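PDB 1TWI: diaminopimelate decarboxylase from Methanocaldococcus jannaschii, which catalyses the pyridoxal-phosphate-dependent decarboxylation of meso-diaminopimelate to L-lysine, the final step of the diaminopimelate pathway of lysine biosynthesis. Local coordinates for residues A72-T77 / K99-P104; K316-D321 / D377-F382. All blocks are in the same frame, centred on the assembly; numbering follows the deposited sequence.

Contact 1 (A72-T77 / K99-P104); sequences ANLAIT and KLSNVP
The backbones draw closest where the first turn of helix 74-82 passes the C-terminal end of helix 92-100, with the CA atoms of Thr-77 and Ser-101 6.1 Å apart. Both helices belong to the pyridoxal-binding alpha/beta barrel, where each follows one of two adjacent parallel strands, 62-67 and 86-89. The contact centres on a hydrogen bond between two hydroxyls, Thr-77 OG1 and Ser-101 OG, 2.7 Å apart. Leu-74 O, 3.2 Å from Thr-77 OG1, is an alternative acceptor for the threonine hydroxyl, and Ser-101 OG is also hydrogen-bonded to the carbonyl oxygen of Ile-97 one helical turn back. Thr-77 OG1 is set between its backbone N and carbonyl carbon (chi1 59°), which directs it across to the serine while CG2 lies anti to the carbonyl carbon. Leu-74, one turn earlier, reaches over with a single branch, its CD1 lying 3.4 Å from Ser-101 OG. This leaves the serine hydroxyl with both polar and apolar neighbours. Tyr-68 touches the side chains of Thr-77 and Ser-101, and Val-429 of the second subunit packs on Leu-74. Beyond Ser-101, Asn-102 takes positive phi and ends helix 92-100 in a Schellman motif. At the start of helix 74-82, Asn-73 is the N-cap: its OD1 accepts from Ala-75 N at 2.9 Å, above the carbonyl plane, and from Ile-76 N at 3.3 Å, on a lone pair.

Contact 2 (K316-D321 / D377-F382); sequences KWVMID and DVLAIF
Val-318 is the first residue of 316-321 to meet 377-382, and it does so with one branch: CG1, anti to the backbone N (chi1 162°), lies 4.0 Å from Leu-379 CD1. Met-319, next in the strand, turns the other way. Ile-320 returns to the shared side and touches two residues. With CG1 between the backbone N and the carbonyl carbon (chi1 60°) and CG2 anti to the carbonyl carbon, its two branches part toward different partners. CG2 of Ile-320 sits 3.7 Å from Leu-379 CD1, and the longer arm ends with CD1 4.1 Å from Ile-381 CD1, so that the isoleucine bridges alternate residues of the facing strand. The two strands run almost at right angles, 87° between directions with axes 9.0 Å apart, and no hydrogen bond joins them. Both instead pair antiparallel with the long strand 300-311, in the curled mixed sheet of the beta domain that accompanies the barrel in this decarboxylase family. Ile-353 touches both Ile-320 and Leu-379, while Phe-364 lies against Ile-320 and Ile-381, extending the same apolar core. Just after the strand, Asp-321 OD2 is hydrogen-bonded to Thr-30 OG1 and His-307 NE2.

Overall arrangement
Contact 1 belongs to the cofactor-binding barrel and contact 2 to the beta domain; their centres are 32 Å apart and their nearest atoms about 14 Å, without touching. Neither reaches the active site itself. In contact 1 the side chain of Thr-77 is about 13 Å from a bound pyridoxal phosphate and about 10 Å from that of Lys-69, the cofactor-attachment lysine, which is not linked to it here. In contact 2 the side chain of Ile-381 lies about 8 Å from that of Arg-329, which lines the pocket of the bound lysine. Segments of both contacts also touch the second subunit of the homodimer: 72-77 and 99-104 through Leu-74 and Leu-100, among others, and 316-321 through Trp-317 and Met-319.

Contact 1 (A72-T77 / K99-P104)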
loop_
_atom_site.group_PDB
_atom_site.type_symbol
_atom_site.label_atom_id
_atom_site.label_comp_id
_atom_site.label_asym_id
_atom_site.label_seq_id
_atom_site.Cartn_x
_atom_site.Cartn_y
_atom_site.Cartn_z
ATOM N N ALA A 72 -8.799 -12.221 -1.916
ATOM C CA ALA A 72 -10.131 -12.440 -2.491
ATOM C C ALA A 72 -10.080 -12.707 -3.998
ATOM O O ALA A 72 -11.051 -12.427 -4.711
ATOM C CB ALA A 72 -11.080 -11.228 -2.197
ATOM N N ASN A 73 -8.960 -13.246 -4.483
ATOM C CA ASN A 73 -8.853 -13.590 -5.894
ATOM C C ASN A 73 -9.991 -14.616 -6.184
ATOM O O ASN A 73 -10.194 -15.594 -5.420
ATOM C CB ASN A 73 -7.462 -14.175 -6.223
ATOM C CG ASN A 73 -7.446 -14.856 -7.584
ATOM O OD1 ASN A 73 -7.895 -15.997 -7.719
ATOM N ND2 ASN A 73 -6.973 -14.149 -8.604
ATOM N N LEU A 74 -10.727 -14.418 -7.291
ATOM C CA LEU A 74 -11.906 -15.246 -7.553
ATOM C C LEU A 74 -11.647 -16.739 -7.623
ATOM O O LEU A 74 -12.495 -17.542 -7.219
ATOM C CB LEU A 74 -12.649 -14.775 -8.850
ATOM C CG LEU A 74 -14.083 -15.315 -9.100
ATOM C CD1 LEU A 74 -14.986 -14.944 -7.904
ATOM C CD2 LEU A 74 -14.669 -14.659 -10.424
ATOM N N ALA A 75 -10.486 -17.139 -8.115
ATOM C CA ALA A 75 -10.239 -18.601 -8.148
ATOM C C ALA A 75 -10.028 -19.122 -6.707
ATOM O O ALA A 75 -10.493 -20.224 -6.356
ATOM C CB ALA A 75 -8.997 -18.950 -9.013
ATOM N N ILE A 76 -9.312 -18.339 -5.898
ATOM C CA ILE A 76 -9.017 -18.765 -4.511
ATOM C C ILE A 76 -10.315 -18.865 -3.702
ATOM O O ILE A 76 -10.511 -19.822 -2.953
ATOM C CB ILE A 76 -8.023 -17.771 -3.804
ATOM C CG1 ILE A 76 -6.672 -17.752 -4.550
ATOM C CG2 ILE A 76 -7.829 -18.157 -2.314
ATOM C CD1 ILE A 76 -6.073 -19.163 -4.786
ATOM N N THR A 77 -11.200 -17.862 -3.835
ATOM C CA THR A 77 -12.458 -17.879 -3.107
ATOM C C THR A 77 -13.377 -18.993 -3.644
ATOM O O THR A 77 -14.102 -19.631 -2.870
ATOM C CB THR A 77 -13.173 -16.471 -3.150
ATOM O OG1 THR A 77 -13.432 -16.109 -4.505
ATOM C CG2 THR A 77 -12.296 -15.400 -2.488
ATOM N N LYS A 99 -20.614 -14.061 -2.921
ATOM C CA LYS A 99 -21.826 -14.558 -3.584
ATOM C C LYS A 99 -21.473 -15.067 -4.973
ATOM O O LYS A 99 -21.971 -16.115 -5.346
ATOM C CB LYS A 99 -22.917 -13.480 -3.671
ATOM C CG LYS A 99 -23.466 -13.011 -2.343
ATOM C CD LYS A 99 -24.146 -14.127 -1.608
ATOM C CE LYS A 99 -25.595 -14.355 -2.143
ATOM N NZ LYS A 99 -26.307 -15.451 -1.405
ATOM N N LEU A 100 -20.628 -14.358 -5.740
ATOM C CA LEU A 100 -20.254 -14.886 -7.048
ATOM C C LEU A 100 -19.391 -16.165 -6.879
ATOM O O LEU A 100 -19.215 -16.934 -7.815
ATOM C CB LEU A 100 -19.472 -13.863 -7.884
ATOM C CG LEU A 100 -20.392 -12.724 -8.412
ATOM C CD1 LEU A 100 -19.588 -11.861 -9.443
ATOM C CD2 LEU A 100 -21.675 -13.328 -9.071
ATOM N N SER A 101 -18.881 -16.414 -5.685
ATOM C CA SER A 101 -18.043 -17.621 -5.516
ATOM C C SER A 101 -18.905 -18.801 -5.045
ATOM O O SER A 101 -18.390 -19.892 -4.803
ATOM C CB SER A 101 -16.961 -17.351 -4.474
ATOM O OG SER A 101 -16.041 -16.375 -4.956
ATOM N N ASN A 102 -20.195 -18.536 -4.882
ATOM C CA ASN A 102 -21.167 -19.508 -4.439
ATOM C C ASN A 102 -21.090 -19.937 -2.969
ATOM O O ASN A 102 -21.483 -21.076 -2.629
ATOM C CB ASN A 102 -21.103 -20.767 -5.332
ATOM C CG ASN A 102 -22.467 -21.353 -5.589
ATOM O OD1 ASN A 102 -23.443 -20.618 -5.768
ATOM N ND2 ASN A 102 -22.545 -22.683 -5.648
ATOM N N VAL A 103 -20.545 -19.072 -2.122
ATOM C CA VAL A 103 -20.515 -19.338 -0.675
ATOM C C VAL A 103 -21.975 -19.207 -0.205
ATOM O O VAL A 103 -22.643 -18.222 -0.487
ATOM C CB VAL A 103 -19.702 -18.264 0.111
ATOM C CG1 VAL A 103 -19.737 -18.576 1.609
ATOM C CG2 VAL A 103 -18.238 -18.245 -0.373
ATOM N N PRO A 104 -22.511 -20.228 0.466
ATOM C CA PRO A 104 -23.896 -20.202 0.980
ATOM C C PRO A 104 -24.099 -18.954 1.907
ATOM O O PRO A 104 -23.243 -18.625 2.754
ATOM C CB PRO A 104 -23.976 -21.495 1.801
ATOM C CG PRO A 104 -22.922 -22.412 1.212
ATOM C CD PRO A 104 -21.823 -21.500 0.746
#

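Contact 2 (K316-D321 / D377-F382)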
loop_
_atom_site.group_PDB
_atom_site.type_symbol
_atom_site.label_atom_id
_atom_site.label_comp_id
_atom_site.label_asym_id
_atom_site.label_seq_id
_atom_site.Cartn_x
_atom_site.Cartn_y
_atom_site.Cartn_z
ATOM N N LYS A 316 26.105 -6.445 -0.384
ATOM C CA LYS A 316 25.965 -6.899 -1.756
ATOM C C LYS A 316 24.451 -6.996 -1.993
ATOM O O LYS A 316 23.726 -7.742 -1.326
ATOM C CB LYS A 316 26.643 -8.250 -1.986
ATOM C CG LYS A 316 26.600 -8.688 -3.444
ATOM C CD LYS A 316 27.586 -9.857 -3.639
ATOM C CE LYS A 316 27.354 -10.531 -4.979
ATOM N NZ LYS A 316 28.462 -11.436 -5.430
ATOM N N TRP A 317 23.990 -6.162 -2.916
ATOM C CA TRP A 317 22.573 -6.093 -3.249
ATOM C C TRP A 317 22.265 -6.916 -4.476
ATOM O O TRP A 317 23.029 -6.923 -5.439
ATOM C CB TRP A 317 22.163 -4.669 -3.564
ATOM C CG TRP A 317 22.150 -3.738 -2.418
ATOM C CD1 TRP A 317 23.147 -2.854 -2.026
ATOM C CD2 TRP A 317 21.090 -3.585 -1.482
ATOM N NE1 TRP A 317 22.739 -2.188 -0.885
ATOM C CE2 TRP A 317 21.486 -2.627 -0.543
ATOM C CE3 TRP A 317 19.833 -4.173 -1.352
ATOM C CZ2 TRP A 317 20.664 -2.250 0.516
ATOM C CZ3 TRP A 317 19.028 -3.802 -0.316
ATOM C CH2 TRP A 317 19.437 -2.857 0.601
ATOM N N VAL A 318 21.120 -7.571 -4.426
ATOM C CA VAL A 318 20.600 -8.401 -5.501
ATOM C C VAL A 318 19.266 -7.694 -5.858
ATOM O O VAL A 318 18.410 -7.519 -4.987
ATOM C CB VAL A 318 20.402 -9.851 -4.927
ATOM C CG1 VAL A 318 19.493 -10.651 -5.804
ATOM C CG2 VAL A 318 21.794 -10.538 -4.839
ATOM N N MET A 319 19.112 -7.245 -7.114
ATOM C CA MET A 319 17.908 -6.510 -7.507
ATOM C C MET A 319 16.988 -7.394 -8.322
ATOM O O MET A 319 17.390 -7.914 -9.355
ATOM C CB MET A 319 18.271 -5.286 -8.369
ATOM C CG MET A 319 19.502 -4.464 -7.874
ATOM S SD MET A 319 19.238 -3.808 -6.227
ATOM C CE MET A 319 20.533 -2.448 -6.189
ATOM N N ILE A 320 15.745 -7.545 -7.868
ATOM C CA ILE A 320 14.809 -8.382 -8.588
ATOM C C ILE A 320 13.614 -7.631 -9.176
ATOM O O ILE A 320 13.348 -6.473 -8.796
ATOM C CB ILE A 320 14.292 -9.559 -7.681
ATOM C CG1 ILE A 320 13.583 -9.000 -6.433
ATOM C CG2 ILE A 320 15.512 -10.491 -7.249
ATOM C CD1 ILE A 320 12.953 -10.121 -5.616
ATOM N N ASP A 321 12.878 -8.279 -10.092
ATOM C CA ASP A 321 11.742 -7.602 -10.702
ATOM C C ASP A 321 10.426 -7.615 -9.924
ATOM O O ASP A 321 9.412 -7.088 -10.398
ATOM C CB ASP A 321 11.554 -8.016 -12.178
ATOM C CG ASP A 321 11.359 -9.494 -12.374
ATOM O OD1 ASP A 321 11.010 -10.219 -11.392
ATOM O OD2 ASP A 321 11.555 -9.938 -13.545
ATOM N N ASP A 377 18.828 -15.609 -12.308
ATOM C CA ASP A 377 18.296 -16.582 -11.359
ATOM C C ASP A 377 16.920 -16.048 -10.944
ATOM O O ASP A 377 16.619 -14.868 -11.115
ATOM C CB ASP A 377 19.185 -16.648 -10.100
ATOM C CG ASP A 377 20.429 -17.514 -10.303
ATOM O OD1 ASP A 377 20.471 -18.234 -11.333
ATOM O OD2 ASP A 377 21.328 -17.488 -9.413
ATOM N N VAL A 378 16.118 -16.939 -10.391
ATOM C CA VAL A 378 14.771 -16.616 -9.918
ATOM C C VAL A 378 14.793 -16.833 -8.400
ATOM O O VAL A 378 15.229 -17.908 -7.945
ATOM C CB VAL A 378 13.756 -17.580 -10.551
ATOM C CG1 VAL A 378 12.318 -17.298 -9.984
ATOM C CG2 VAL A 378 13.765 -17.402 -12.142
ATOM N N LEU A 379 14.384 -15.821 -7.629
ATOM C CA LEU A 379 14.328 -15.988 -6.196
ATOM C C LEU A 379 12.854 -16.235 -5.833
ATOM O O LEU A 379 11.959 -15.722 -6.523
ATOM C CB LEU A 379 14.788 -14.724 -5.451
ATOM C CG LEU A 379 16.155 -14.133 -5.788
ATOM C CD1 LEU A 379 16.447 -13.031 -4.772
ATOM C CD2 LEU A 379 17.254 -15.243 -5.670
ATOM N N ALA A 380 12.600 -17.025 -4.781
ATOM C CA ALA A 380 11.244 -17.251 -4.305
ATOM C C ALA A 380 11.113 -16.626 -2.895
ATOM O O ALA A 380 11.935 -16.901 -1.961
ATOM C CB ALA A 380 10.944 -18.762 -4.239
ATOM N N ILE A 381 10.079 -15.811 -2.723
ATOM C CA ILE A 381 9.824 -15.188 -1.428
ATOM C C ILE A 381 8.648 -15.979 -0.908
ATOM O O ILE A 381 7.551 -16.006 -1.508
ATOM C CB ILE A 381 9.441 -13.694 -1.624
ATOM C CG1 ILE A 381 10.627 -12.950 -2.285
ATOM C CG2 ILE A 381 9.111 -13.026 -0.237
ATOM C CD1 ILE A 381 10.142 -11.581 -3.033
ATOM N N PHE A 382 8.857 -16.623 0.234
ATOM C CA PHE A 382 7.829 -17.471 0.838
ATOM C C PHE A 382 6.705 -16.781 1.591
ATOM O O PHE A 382 6.857 -15.679 2.082
ATOM C CB PHE A 382 8.446 -18.413 1.881
ATOM C CG PHE A 382 9.155 -19.621 1.300
ATOM C CD1 PHE A 382 9.907 -19.507 0.119
ATOM C CD2 PHE A 382 9.128 -20.832 1.973
ATOM C CE1 PHE A 382 10.635 -20.606 -0.363
ATOM C CE2 PHE A 382 9.856 -21.963 1.510
ATOM C CZ PHE A 382 10.607 -21.835 0.342
#